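Esterase (Xanthomonas oryzae pv. oryzae, PDB 3H2G) is an esterase that degrades the rice cell wall and contributes to the virulence of the bacterium on its host plant. Local coordinates at residues T14-D19 with K98-A103; G105-V110 with L379-C384; T181-Q186 with L320-Q325; D288-Y293 with G297-F302; T346-F351 with N357-V362. All coordinates share one frame; numbering follows the deposited sequence.

Contact 1 of 5, residues T14-D19 with K98-A103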
# COMPACT_ATOMS: atom_id res chain seq x y z
N THR A 14 -9.50 -20.72 -5.16
CA THR A 14 -10.78 -21.11 -4.59
C THR A 14 -11.84 -20.05 -4.90
O THR A 14 -11.55 -19.05 -5.55
CB THR A 14 -10.66 -21.26 -3.05
OG1 THR A 14 -11.90 -21.74 -2.50
CG2 THR A 14 -10.33 -19.91 -2.42
N SER A 15 -13.06 -20.29 -4.44
CA SER A 15 -14.16 -19.35 -4.65
C SER A 15 -15.02 -19.34 -3.40
O SER A 15 -15.10 -20.34 -2.69
CB SER A 15 -15.01 -19.77 -5.86
OG SER A 15 -14.25 -19.76 -7.05
N TYR A 16 -15.65 -18.20 -3.14
CA TYR A 16 -16.52 -18.06 -1.97
C TYR A 16 -17.91 -17.67 -2.45
O TYR A 16 -18.05 -16.83 -3.34
CB TYR A 16 -15.97 -16.98 -1.03
CG TYR A 16 -14.53 -17.21 -0.69
CD1 TYR A 16 -13.54 -16.35 -1.15
CD2 TYR A 16 -14.14 -18.33 0.05
CE1 TYR A 16 -12.19 -16.59 -0.89
CE2 TYR A 16 -12.80 -18.58 0.32
CZ TYR A 16 -11.83 -17.72 -0.16
OH TYR A 16 -10.51 -17.98 0.09
N THR A 17 -18.92 -18.29 -1.87
CA THR A 17 -20.30 -18.02 -2.26
C THR A 17 -20.79 -16.69 -1.71
O THR A 17 -20.27 -16.17 -0.71
CB THR A 17 -21.26 -19.11 -1.76
OG1 THR A 17 -21.34 -19.05 -0.33
CG2 THR A 17 -20.77 -20.49 -2.18
N ARG A 18 -21.81 -16.13 -2.36
CA ARG A 18 -22.39 -14.88 -1.92
C ARG A 18 -22.91 -15.02 -0.49
O ARG A 18 -22.70 -14.13 0.33
CB ARG A 18 -23.55 -14.49 -2.85
CG ARG A 18 -24.16 -13.14 -2.54
CD ARG A 18 -25.38 -12.84 -3.42
NE ARG A 18 -26.61 -13.42 -2.88
CZ ARG A 18 -26.95 -14.70 -2.96
NH1 ARG A 18 -26.14 -15.57 -3.55
NH2 ARG A 18 -28.09 -15.12 -2.43
N ASP A 19 -23.56 -16.14 -0.19
CA ASP A 19 -24.10 -16.36 1.15
C ASP A 19 -23.02 -16.49 2.22
O ASP A 19 -23.18 -15.99 3.33
CB ASP A 19 -25.00 -17.61 1.18
CG ASP A 19 -26.28 -17.42 0.39
OD1 ASP A 19 -26.74 -16.27 0.24
OD2 ASP A 19 -26.84 -18.44 -0.07
N LYS A 98 -2.60 -16.26 -1.55
CA LYS A 98 -2.59 -17.41 -0.66
C LYS A 98 -3.05 -17.04 0.75
O LYS A 98 -3.62 -17.87 1.46
CB LYS A 98 -1.19 -18.04 -0.63
CG LYS A 98 -0.88 -18.79 -1.92
CD LYS A 98 0.43 -19.56 -1.84
CE LYS A 98 0.60 -20.47 -3.06
NZ LYS A 98 0.63 -19.72 -4.34
N GLU A 99 -2.80 -15.80 1.15
CA GLU A 99 -3.22 -15.34 2.47
C GLU A 99 -4.75 -15.30 2.54
O GLU A 99 -5.35 -15.72 3.53
CB GLU A 99 -2.64 -13.95 2.75
CG GLU A 99 -2.95 -13.39 4.14
CD GLU A 99 -2.54 -14.32 5.27
OE1 GLU A 99 -1.46 -14.95 5.17
OE2 GLU A 99 -3.29 -14.41 6.26
N ILE A 100 -5.39 -14.79 1.49
CA ILE A 100 -6.84 -14.73 1.45
C ILE A 100 -7.39 -16.15 1.48
O ILE A 100 -8.38 -16.45 2.15
CB ILE A 100 -7.34 -14.00 0.19
CG1 ILE A 100 -6.93 -12.52 0.26
CG2 ILE A 100 -8.86 -14.13 0.05
CD1 ILE A 100 -7.33 -11.70 -0.95
N ARG A 101 -6.72 -17.05 0.76
CA ARG A 101 -7.14 -18.44 0.72
C ARG A 101 -7.03 -19.04 2.12
O ARG A 101 -7.93 -19.73 2.58
CB ARG A 101 -6.27 -19.22 -0.27
CG ARG A 101 -6.86 -20.55 -0.70
CD ARG A 101 -6.31 -21.73 0.07
NE ARG A 101 -5.04 -22.21 -0.48
CZ ARG A 101 -3.85 -21.67 -0.22
NH1 ARG A 101 -3.75 -20.64 0.60
NH2 ARG A 101 -2.76 -22.18 -0.79
N ASP A 102 -5.92 -18.75 2.81
CA ASP A 102 -5.73 -19.25 4.16
C ASP A 102 -6.80 -18.71 5.10
O ASP A 102 -7.25 -19.42 6.01
CB ASP A 102 -4.35 -18.86 4.71
CG ASP A 102 -3.21 -19.50 3.96
OD1 ASP A 102 -3.43 -20.54 3.31
OD2 ASP A 102 -2.08 -18.97 4.03
N ALA A 103 -7.19 -17.46 4.89
CA ALA A 103 -8.20 -16.82 5.73
C ALA A 103 -9.62 -17.23 5.31
O ALA A 103 -10.60 -16.73 5.85
CB ALA A 103 -8.05 -15.30 5.65
O HOH W 1 -10.09 -20.21 1.10

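Contact 2 of 5, residues G105-V110 with L379-C384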
# COMPACT_ATOMS: atom_id res chain seq x y z
N GLY A 105 -11.45 -16.49 2.76
CA GLY A 105 -12.27 -15.36 2.33
C GLY A 105 -12.44 -14.21 3.30
O GLY A 105 -13.03 -13.18 2.95
N ASP A 106 -11.92 -14.36 4.52
CA ASP A 106 -12.04 -13.32 5.54
C ASP A 106 -11.05 -12.18 5.33
O ASP A 106 -10.04 -12.07 6.02
CB ASP A 106 -11.87 -13.95 6.93
CG ASP A 106 -11.88 -12.91 8.04
OD1 ASP A 106 -12.58 -11.89 7.90
OD2 ASP A 106 -11.21 -13.14 9.06
N ASP A 107 -11.36 -11.33 4.35
CA ASP A 107 -10.53 -10.18 4.01
C ASP A 107 -11.47 -9.14 3.41
O ASP A 107 -12.32 -9.48 2.58
CB ASP A 107 -9.47 -10.56 2.97
CG ASP A 107 -8.47 -9.44 2.73
OD1 ASP A 107 -7.48 -9.35 3.48
OD2 ASP A 107 -8.68 -8.64 1.79
N PRO A 108 -11.34 -7.87 3.82
CA PRO A 108 -12.23 -6.84 3.28
C PRO A 108 -12.22 -6.69 1.76
O PRO A 108 -13.20 -6.22 1.18
CB PRO A 108 -11.78 -5.58 4.02
CG PRO A 108 -10.33 -5.83 4.29
CD PRO A 108 -10.33 -7.28 4.72
N LEU A 109 -11.13 -7.07 1.10
CA LEU A 109 -11.10 -6.96 -0.35
C LEU A 109 -12.16 -7.89 -0.93
O LEU A 109 -12.78 -7.59 -1.95
CB LEU A 109 -9.72 -7.34 -0.91
CG LEU A 109 -8.57 -6.39 -0.56
CD1 LEU A 109 -7.33 -6.83 -1.33
CD2 LEU A 109 -8.94 -4.96 -0.92
N VAL A 110 -12.36 -9.02 -0.27
CA VAL A 110 -13.37 -9.99 -0.71
C VAL A 110 -14.77 -9.59 -0.25
O VAL A 110 -15.69 -9.48 -1.06
CB VAL A 110 -13.08 -11.40 -0.16
CG1 VAL A 110 -14.26 -12.33 -0.43
CG2 VAL A 110 -11.81 -11.97 -0.79
N LEU A 379 -7.25 0.01 12.14
CA LEU A 379 -8.70 0.13 12.12
C LEU A 379 -9.20 0.81 10.84
O LEU A 379 -10.32 0.56 10.40
CB LEU A 379 -9.20 0.92 13.33
CG LEU A 379 -8.82 0.37 14.71
CD1 LEU A 379 -9.27 1.35 15.79
CD2 LEU A 379 -9.46 -0.99 14.91
N THR A 380 -8.37 1.66 10.25
CA THR A 380 -8.77 2.38 9.04
C THR A 380 -8.86 1.53 7.79
O THR A 380 -9.52 1.92 6.83
CB THR A 380 -7.81 3.56 8.73
OG1 THR A 380 -6.52 3.06 8.35
CG2 THR A 380 -7.67 4.47 9.94
N LYS A 381 -8.22 0.37 7.79
CA LYS A 381 -8.26 -0.48 6.60
C LYS A 381 -9.69 -0.82 6.18
O LYS A 381 -10.11 -0.44 5.08
CB LYS A 381 -7.47 -1.77 6.82
CG LYS A 381 -7.35 -2.61 5.55
CD LYS A 381 -6.68 -3.94 5.83
CE LYS A 381 -6.61 -4.79 4.58
NZ LYS A 381 -6.07 -6.15 4.88
N GLU A 382 -10.44 -1.51 7.03
CA GLU A 382 -11.81 -1.85 6.64
C GLU A 382 -12.77 -0.68 6.73
O GLU A 382 -13.63 -0.52 5.87
CB GLU A 382 -12.35 -3.02 7.47
CG GLU A 382 -13.76 -3.42 7.03
CD GLU A 382 -14.24 -4.72 7.66
OE1 GLU A 382 -14.14 -4.85 8.89
OE2 GLU A 382 -14.72 -5.59 6.91
N SER A 383 -12.63 0.15 7.77
CA SER A 383 -13.52 1.31 7.93
C SER A 383 -13.47 2.22 6.71
O SER A 383 -14.50 2.66 6.20
CB SER A 383 -13.14 2.11 9.18
OG SER A 383 -13.41 1.37 10.35
N CYS A 384 -12.26 2.52 6.25
CA CYS A 384 -12.08 3.37 5.09
C CYS A 384 -12.49 2.70 3.79
O CYS A 384 -13.02 3.35 2.89
CB CYS A 384 -10.63 3.84 4.99
SG CYS A 384 -10.26 5.33 5.96
O HOH W 2 -6.39 -6.89 2.38

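Contact 3 of 5, residues T181-Q186 with L320-Q325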
# COMPACT_ATOMS: atom_id res chain seq x y z
N THR A 181 1.21 3.71 -2.45
CA THR A 181 1.21 3.00 -3.72
C THR A 181 0.07 3.46 -4.62
O THR A 181 0.27 3.74 -5.81
CB THR A 181 1.06 1.48 -3.50
OG1 THR A 181 2.21 0.97 -2.81
CG2 THR A 181 0.90 0.75 -4.83
N ALA A 182 -1.13 3.52 -4.06
CA ALA A 182 -2.31 3.93 -4.82
C ALA A 182 -2.12 5.32 -5.42
O ALA A 182 -2.37 5.53 -6.61
CB ALA A 182 -3.54 3.92 -3.92
N MET A 183 -1.66 6.26 -4.60
CA MET A 183 -1.46 7.63 -5.08
C MET A 183 -0.33 7.72 -6.10
O MET A 183 -0.44 8.47 -7.08
CB MET A 183 -1.17 8.57 -3.91
CG MET A 183 -1.08 10.04 -4.33
SD MET A 183 -0.90 11.20 -2.96
CE MET A 183 -2.59 11.29 -2.36
N ALA A 184 0.74 6.98 -5.88
CA ALA A 184 1.88 6.99 -6.80
C ALA A 184 1.45 6.43 -8.15
O ALA A 184 1.88 6.90 -9.21
CB ALA A 184 3.04 6.18 -6.23
N THR A 185 0.60 5.41 -8.10
CA THR A 185 0.09 4.78 -9.32
C THR A 185 -0.84 5.75 -10.04
O THR A 185 -0.83 5.86 -11.26
CB THR A 185 -0.68 3.47 -8.99
OG1 THR A 185 0.20 2.55 -8.32
CG2 THR A 185 -1.22 2.83 -10.25
N GLN A 186 -1.66 6.47 -9.27
CA GLN A 186 -2.57 7.44 -9.85
C GLN A 186 -1.79 8.53 -10.58
O GLN A 186 -2.13 8.92 -11.69
CB GLN A 186 -3.43 8.08 -8.77
CG GLN A 186 -4.26 9.25 -9.28
CD GLN A 186 -5.02 9.96 -8.18
OE1 GLN A 186 -4.89 9.62 -7.00
NE2 GLN A 186 -5.80 10.96 -8.55
N LEU A 320 3.40 15.01 -3.24
CA LEU A 320 2.72 16.28 -3.03
C LEU A 320 2.71 17.27 -4.20
O LEU A 320 1.71 17.95 -4.44
CB LEU A 320 3.33 16.99 -1.82
CG LEU A 320 3.46 16.18 -0.52
CD1 LEU A 320 4.28 16.97 0.50
CD2 LEU A 320 2.06 15.87 0.03
N GLU A 321 3.82 17.35 -4.92
CA GLU A 321 3.95 18.31 -6.01
C GLU A 321 3.37 17.95 -7.37
O GLU A 321 4.10 17.73 -8.34
CB GLU A 321 5.42 18.70 -6.17
CG GLU A 321 6.03 19.24 -4.89
CD GLU A 321 7.46 19.70 -5.08
OE1 GLU A 321 8.28 18.92 -5.60
OE2 GLU A 321 7.76 20.86 -4.71
N TRP A 322 2.04 17.89 -7.44
CA TRP A 322 1.35 17.60 -8.69
C TRP A 322 -0.11 17.98 -8.56
O TRP A 322 -0.58 18.32 -7.47
CB TRP A 322 1.50 16.12 -9.08
CG TRP A 322 0.97 15.13 -8.09
CD1 TRP A 322 1.41 14.92 -6.81
CD2 TRP A 322 -0.08 14.19 -8.31
NE1 TRP A 322 0.69 13.90 -6.23
CE2 TRP A 322 -0.23 13.44 -7.13
CE3 TRP A 322 -0.92 13.91 -9.40
CZ2 TRP A 322 -1.18 12.42 -7.00
CZ3 TRP A 322 -1.88 12.90 -9.27
CH2 TRP A 322 -2.00 12.17 -8.08
N ALA A 323 -0.83 17.93 -9.67
CA ALA A 323 -2.24 18.30 -9.68
C ALA A 323 -3.10 17.11 -10.11
O ALA A 323 -3.21 16.82 -11.30
CB ALA A 323 -2.46 19.49 -10.62
N PRO A 324 -3.73 16.42 -9.15
CA PRO A 324 -4.58 15.26 -9.44
C PRO A 324 -5.77 15.65 -10.32
O PRO A 324 -6.44 16.65 -10.06
CB PRO A 324 -5.01 14.78 -8.05
CG PRO A 324 -3.86 15.22 -7.17
CD PRO A 324 -3.59 16.60 -7.69
N GLN A 325 -6.02 14.85 -11.35
CA GLN A 325 -7.11 15.10 -12.28
C GLN A 325 -8.31 14.19 -12.02
O GLN A 325 -9.45 14.52 -12.36
CB GLN A 325 -6.63 14.90 -13.72
CG GLN A 325 -7.65 15.28 -14.79
CD GLN A 325 -7.61 16.76 -15.14
OE1 GLN A 325 -6.99 17.57 -14.44
NE2 GLN A 325 -8.28 17.12 -16.23

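Contact 4 of 5, residues D288-Y293 with G297-F302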
# COMPACT_ATOMS: atom_id res chain seq x y z
N ASP A 288 10.84 3.23 22.74
CA ASP A 288 11.39 3.97 23.87
C ASP A 288 12.92 3.88 23.96
O ASP A 288 13.56 4.67 24.66
CB ASP A 288 10.76 3.47 25.17
CG ASP A 288 10.93 1.97 25.36
OD1 ASP A 288 11.80 1.55 26.15
OD2 ASP A 288 10.19 1.21 24.70
N LYS A 289 13.50 2.92 23.24
CA LYS A 289 14.94 2.73 23.24
C LYS A 289 15.56 3.15 21.91
O LYS A 289 16.62 2.66 21.53
CB LYS A 289 15.27 1.26 23.51
CG LYS A 289 14.69 0.71 24.81
CD LYS A 289 15.01 -0.77 24.96
CE LYS A 289 14.36 -1.36 26.20
NZ LYS A 289 12.87 -1.33 26.12
N VAL A 290 14.88 4.05 21.20
CA VAL A 290 15.36 4.51 19.91
C VAL A 290 16.77 5.11 19.95
O VAL A 290 17.52 4.98 18.99
CB VAL A 290 14.37 5.55 19.29
CG1 VAL A 290 14.31 6.79 20.15
CG2 VAL A 290 14.79 5.88 17.87
N LYS A 291 17.13 5.74 21.06
CA LYS A 291 18.46 6.34 21.17
C LYS A 291 19.59 5.33 21.30
O LYS A 291 20.76 5.67 21.13
CB LYS A 291 18.51 7.34 22.33
CG LYS A 291 17.78 8.63 22.04
CD LYS A 291 17.94 9.64 23.16
CE LYS A 291 17.20 10.94 22.86
NZ LYS A 291 17.34 11.91 23.98
N SER A 292 19.23 4.08 21.60
CA SER A 292 20.23 3.03 21.73
C SER A 292 20.24 2.20 20.45
O SER A 292 21.09 1.33 20.27
CB SER A 292 19.90 2.13 22.92
OG SER A 292 18.71 1.39 22.69
N TYR A 293 19.31 2.50 19.55
CA TYR A 293 19.18 1.77 18.29
C TYR A 293 19.96 2.43 17.15
O TYR A 293 20.83 1.82 16.54
CB TYR A 293 17.71 1.68 17.90
CG TYR A 293 17.46 0.81 16.69
CD1 TYR A 293 17.71 -0.56 16.74
CD2 TYR A 293 16.97 1.35 15.50
CE1 TYR A 293 17.48 -1.37 15.63
CE2 TYR A 293 16.74 0.56 14.39
CZ TYR A 293 17.00 -0.81 14.46
OH TYR A 293 16.78 -1.61 13.37
N GLY A 297 24.85 10.11 15.90
CA GLY A 297 25.11 11.08 14.85
C GLY A 297 23.99 11.12 13.82
O GLY A 297 23.45 12.19 13.52
N PHE A 298 23.64 9.96 13.29
CA PHE A 298 22.57 9.86 12.30
C PHE A 298 21.24 10.31 12.91
O PHE A 298 20.45 11.01 12.27
CB PHE A 298 22.42 8.40 11.83
CG PHE A 298 21.25 8.17 10.91
CD1 PHE A 298 21.30 8.57 9.58
CD2 PHE A 298 20.09 7.57 11.38
CE1 PHE A 298 20.22 8.36 8.72
CE2 PHE A 298 18.99 7.36 10.54
CZ PHE A 298 19.06 7.76 9.21
N TYR A 299 21.01 9.92 14.16
CA TYR A 299 19.77 10.25 14.84
C TYR A 299 19.55 11.76 15.03
O TYR A 299 18.42 12.24 14.93
CB TYR A 299 19.70 9.54 16.20
CG TYR A 299 18.31 9.55 16.79
CD1 TYR A 299 17.24 8.97 16.11
CD2 TYR A 299 18.05 10.20 18.00
CE1 TYR A 299 15.94 9.04 16.62
CE2 TYR A 299 16.76 10.27 18.52
CZ TYR A 299 15.71 9.70 17.82
OH TYR A 299 14.43 9.79 18.32
N SER A 300 20.62 12.51 15.29
CA SER A 300 20.46 13.95 15.46
C SER A 300 20.50 14.68 14.12
O SER A 300 19.88 15.72 13.95
CB SER A 300 21.54 14.51 16.39
OG SER A 300 22.83 14.42 15.81
N ASP A 301 21.23 14.11 13.16
CA ASP A 301 21.38 14.70 11.83
C ASP A 301 20.11 14.68 10.98
O ASP A 301 19.78 15.66 10.32
CB ASP A 301 22.50 13.98 11.07
CG ASP A 301 22.84 14.67 9.75
OD1 ASP A 301 23.39 15.79 9.79
OD2 ASP A 301 22.56 14.08 8.68
N PHE A 302 19.40 13.56 11.00
CA PHE A 302 18.19 13.44 10.19
C PHE A 302 17.18 14.59 10.34
O PHE A 302 16.81 15.22 9.36
CB PHE A 302 17.49 12.10 10.47
CG PHE A 302 16.23 11.91 9.68
CD1 PHE A 302 16.28 11.50 8.35
CD2 PHE A 302 14.98 12.17 10.25
CE1 PHE A 302 15.12 11.35 7.60
CE2 PHE A 302 13.81 12.03 9.50
CZ PHE A 302 13.88 11.62 8.18

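Contact 5 of 5, residues T346-F351 with N357-V362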
# COMPACT_ATOMS: atom_id res chain seq x y z
N THR A 346 -2.03 17.89 4.25
CA THR A 346 -0.89 18.50 3.57
C THR A 346 -1.01 18.26 2.07
O THR A 346 -0.79 19.17 1.26
CB THR A 346 0.45 17.88 4.06
OG1 THR A 346 0.63 18.19 5.45
CG2 THR A 346 1.62 18.44 3.26
N ALA A 347 -1.35 17.04 1.69
CA ALA A 347 -1.49 16.70 0.27
C ALA A 347 -2.54 17.58 -0.41
O ALA A 347 -2.27 18.19 -1.44
CB ALA A 347 -1.87 15.23 0.12
N ILE A 348 -3.72 17.66 0.19
CA ILE A 348 -4.80 18.46 -0.38
C ILE A 348 -4.43 19.93 -0.50
O ILE A 348 -4.75 20.57 -1.51
CB ILE A 348 -6.10 18.29 0.45
CG1 ILE A 348 -6.66 16.88 0.22
CG2 ILE A 348 -7.14 19.33 0.03
CD1 ILE A 348 -7.86 16.53 1.07
N ALA A 349 -3.75 20.47 0.50
CA ALA A 349 -3.35 21.87 0.43
C ALA A 349 -2.41 22.06 -0.76
O ALA A 349 -2.53 23.02 -1.51
CB ALA A 349 -2.65 22.28 1.73
N SER A 350 -1.49 21.11 -0.94
CA SER A 350 -0.53 21.18 -2.04
C SER A 350 -1.22 21.03 -3.40
O SER A 350 -0.83 21.69 -4.37
CB SER A 350 0.53 20.09 -1.89
OG SER A 350 1.25 20.24 -0.68
N PHE A 351 -2.22 20.16 -3.47
CA PHE A 351 -2.94 19.95 -4.72
C PHE A 351 -3.73 21.19 -5.11
O PHE A 351 -3.72 21.60 -6.27
CB PHE A 351 -3.91 18.76 -4.59
CG PHE A 351 -3.23 17.45 -4.27
CD1 PHE A 351 -1.92 17.21 -4.67
CD2 PHE A 351 -3.93 16.45 -3.61
CE1 PHE A 351 -1.31 15.98 -4.40
CE2 PHE A 351 -3.33 15.21 -3.34
CZ PHE A 351 -2.02 14.98 -3.74
N ASN A 357 -8.89 20.76 -7.57
CA ASN A 357 -9.92 20.73 -6.55
C ASN A 357 -10.59 19.36 -6.60
O ASN A 357 -11.71 19.18 -6.12
CB ASN A 357 -10.97 21.82 -6.81
CG ASN A 357 -11.96 21.44 -7.89
OD1 ASN A 357 -11.58 21.13 -9.02
ND2 ASN A 357 -13.24 21.46 -7.55
N GLN A 358 -9.89 18.39 -7.18
CA GLN A 358 -10.41 17.03 -7.33
C GLN A 358 -10.24 16.14 -6.11
O GLN A 358 -10.76 15.02 -6.09
CB GLN A 358 -9.74 16.35 -8.52
CG GLN A 358 -10.02 17.02 -9.85
CD GLN A 358 -11.48 16.95 -10.22
OE1 GLN A 358 -12.02 15.88 -10.47
NE2 GLN A 358 -12.13 18.11 -10.24
N VAL A 359 -9.55 16.62 -5.08
CA VAL A 359 -9.30 15.79 -3.91
C VAL A 359 -10.02 16.22 -2.63
O VAL A 359 -9.91 17.37 -2.20
CB VAL A 359 -7.79 15.71 -3.61
CG1 VAL A 359 -7.52 14.62 -2.59
CG2 VAL A 359 -7.02 15.46 -4.91
N ALA A 360 -10.73 15.27 -2.03
CA ALA A 360 -11.46 15.51 -0.79
C ALA A 360 -10.88 14.62 0.30
O ALA A 360 -10.07 13.74 0.04
CB ALA A 360 -12.94 15.22 -0.98
N LEU A 361 -11.32 14.85 1.53
CA LEU A 361 -10.85 14.08 2.67
C LEU A 361 -12.00 13.61 3.55
O LEU A 361 -13.00 14.30 3.70
CB LEU A 361 -9.90 14.95 3.51
CG LEU A 361 -9.49 14.43 4.89
CD1 LEU A 361 -8.66 13.16 4.74
CD2 LEU A 361 -8.69 15.50 5.62
N VAL A 362 -11.85 12.42 4.12
CA VAL A 362 -12.85 11.88 5.03
C VAL A 362 -12.10 11.30 6.22
O VAL A 362 -11.05 10.67 6.06
CB VAL A 362 -13.74 10.81 4.35
CG1 VAL A 362 -12.89 9.66 3.82
CG2 VAL A 362 -14.78 10.30 5.35

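Contact 1 of 5, residues T14-D19 with K98-A103
Ile100 is the first residue of segment 98-103 to meet Tyr16, and it does so with its CG2 branch. That methyl stands anti to the backbone N and lies obliquely to the tyrosine ring, 4.2 Å from Tyr16 CE1, while the longer CG1-CD1 branch leads off elsewhere. The phenol also passes the backbone of the helix, its OH coming to 3.3 Å from Ile100 O.

At Arg101 the same hydroxyl sits 3.5 Å from Arg101 CA and is tied to the carbonyl of this residue through water 1. The water donates to Arg101 O at 2.7 Å and forms a short bond of 2.5 Å with Tyr16 OH, lying in the plane of the ring at its edge. A carbonyl near the end of the helix thereby gains a solvent-mediated link to the strand. The aliphatic part of Arg101 serves the other strand residue: CG, 3.9 Å from Thr14 CG2, runs across the threonine methyl at a slant. Bends at chi2 (-98°) and chi3 (-84°) then fold the chain back along its own helix, where NH1 makes a salt bridge of 2.7 Å with OD1 of Asp102. The last turn closes as Ala103 N bonds to Glu99 O.

Thr14 and Tyr16 both direct CB toward the helix; the axes of helix segment 98-102 and strand segment 14-16 make 54°, and Val110 of helix 108-114 touches Tyr16 and Ile100 alike. This is a helix laid over strand 7-16, the outermost strand at one end of the central sheet in an alpha/beta-hydrolase fold.

Contact 2 of 5, residues G105-V110 with L379-C384
The carboxylate of Asp107 is approached from above its plane by Leu109 N, which bonds to OD2 at 3.0 Å from a position 36° out of that plane, while OD1 is the oxygen that deals with Lys381. The charged groups of this pair stand apart, with 3.8 Å between Asp107 OD1 and Lys381 NZ, a long salt bridge. Water 2 closes the gap: it accepts from Lys381 NZ at 2.6 Å and donates to Asp107 OD1 at 2.9 Å.

Asp107 is the N-cap of helix 108-114, and its bond to Leu109 N is the capping bond; Pro108, with no N-H to offer, occupies the first turn. The partner helix, 376-396, is the last of the alpha/beta-hydrolase domain. It carries His377, probably the histidine of a Ser-His-Asp triad with Ser176 and Asp336, and Lys381 lies near that site without touching it. On this helix Cys384 forms a disulfide with Cys331 of strand 328-332, while Thr380 OG1 is hydrogen-bonded to the hydroxyl of Ser206.

The Pro108 ring gives the contact its apolar part. Its CG lies 3.9 Å from Lys381 CE, and the lysine chain, extended from CG to NZ, crosses the ring at about a right angle. Glu382 comes to Pro108 from the next position on the helix, where Glu382 OE2 is 4.1 Å from Pro108 CB. That oxygen has its real polar partner in Arg112, one turn further along the proline's helix, in a salt bridge.

Contact 3 of 5, residues T181-Q186 with L320-Q325
With chi1 at 60°, the indole of Trp322 is placed between its backbone N and carbonyl carbon, and from the loop its six-membered ring reaches helix 177-192. Gln186 answers with a chain extended beyond CG and a chi1 of 171°, which carries its amide out to the same ring. The two meet at the indole edge: Gln186 CD lies in the ring plane, 3.7 Å from Trp322 CH2, and the amide stands almost upright against the indole, the planes 88° apart. Next to it, Met183 CG comes up near the ring plane at 3.6 Å from CZ2 of Trp322, a close apolar touch one turn earlier on the helix.

Pro324 covers one face of the indole with CG, 3.6 Å above the plane and toward the rim, while its CB lies 3.9 Å from Gln186 NE2. The buried amide is nonetheless fully engaged, its NE2 bonded to Glu190 and Thr328 and its OE1 to Ser202, which should fix its flip. Trp322 NE1 is likewise satisfied, by the carbonyl of Leu319, and the indole meets Phe351 edge-to-face.

Helix 177-192 follows the probable nucleophile elbow at Ser176, so the tryptophan loop, which leads from helix 309-316 into strand 328-332, closes over the helix that leaves the elbow of an alpha/beta hydrolase.

Contact 4 of 5, residues D288-Y293 with G297-F302
Tyr299 points its ring from helix 296-304 toward the preceding short helix, and Val290 and Lys291 each run across it at about a right angle. The two residues meet different flanks of the ring. Val290 takes the CE1 side and the hydroxyl end: CG2 is 3.6 Å from Tyr299 CE1, and CG1 is 3.5 Å from Tyr299 OH. Lys291 takes the other flank through the start of its aliphatic chain, with CG 4.0 Å from Tyr299 CE2. Both approach the ring obliquely.

A chi1 of 64° at Val290 sets CG1 between the backbone N and the carbonyl carbon and CG2 anti to the N, and this lets CG2 meet CE1 while CG1 reaches the hydroxyl. The Lys291 chain runs on, extended, past the ring after CG has touched it. Despite the methyl at its side, Tyr299 OH has a hydrogen bond to the carbonyl of Trp219, and its ring stacks with the indole of the same residue.

The short helix about 290-293 is only weakly bonded. At its start, Lys289 O is gripped twice by Ser292, from N at 3.0 Å and from OG at 2.7 Å, the hydroxyl lying in the carbonyl plane on a lone pair. Before it, Lys289 NZ reaches the syn lone pair of Asp288 OD1 in a salt bridge of 3.1 Å.

These are two short consecutive helices, with three residues between the segments, in the largely helical part between strands 198-205 and 328-332. Such an insertion is a familiar place for the cap of an alpha/beta hydrolase, and it may hold the substrate recognition module of this esterase.

Contact 5 of 5, residues T346-F351 with N357-V362
Ile348 leans from helix 342-353 onto the strand, with CB directed at it, and divides there. Its CG2 branch comes within 4.1 Å of Val359 O, while CG1, anti to the carbonyl carbon (chi1 -71°), lies 3.7 Å from Val359 CG1. The straight chi2 of 175° then carries CD1 past that methyl to the following residues, 3.7 Å from Ala360 C and 3.6 Å from Leu361 CB. One isoleucine thus spans three strand residues.

A turn later, Phe351 works on the other branch of the valine: Val359 CG2 is 3.5 Å from Phe351 CD2, lying obliquely to the ring. Within the helix, Ala347 O stands 3.1 Å above the phenylalanine plane, near its rim. Val359 thus sits between Ile348 and Phe351, one methyl on each.

Helix segment 346-351 runs nearly antiparallel to strand segment 359-362, 160° between directions and 8.8 Å between axes, as a beta-alpha-beta crossover requires. Strand 359-363 is the outermost strand at one end of the central sheet, opposite the end formed by 7-16, and pairs with 328-332, whose Leu330 touches Ile348 and Val359, while helix 376-396 meets Val362.

Overall arrangement
From the N terminus, contact 1 closes the first loop, joining the edge strand 7-16 to helix 96-102. Contact 2 opens straight after it, touching it through Ile100, Tyr16, Gly105 and Val110, and does not close until helix 376-396, so contacts 3, 4 and 5 all fall within its span. Contact 3 ties helix 177-192 to the loop before strand 328-332 and encloses contact 4, a local pairing in the helical region. Contact 5 follows contact 3 in series, yet touches it around Phe351, Trp322 and Pro324. No two loops cross. Contacts 1 and 5, about 36 Å apart between centres, lie at the opposite edges of the sheet.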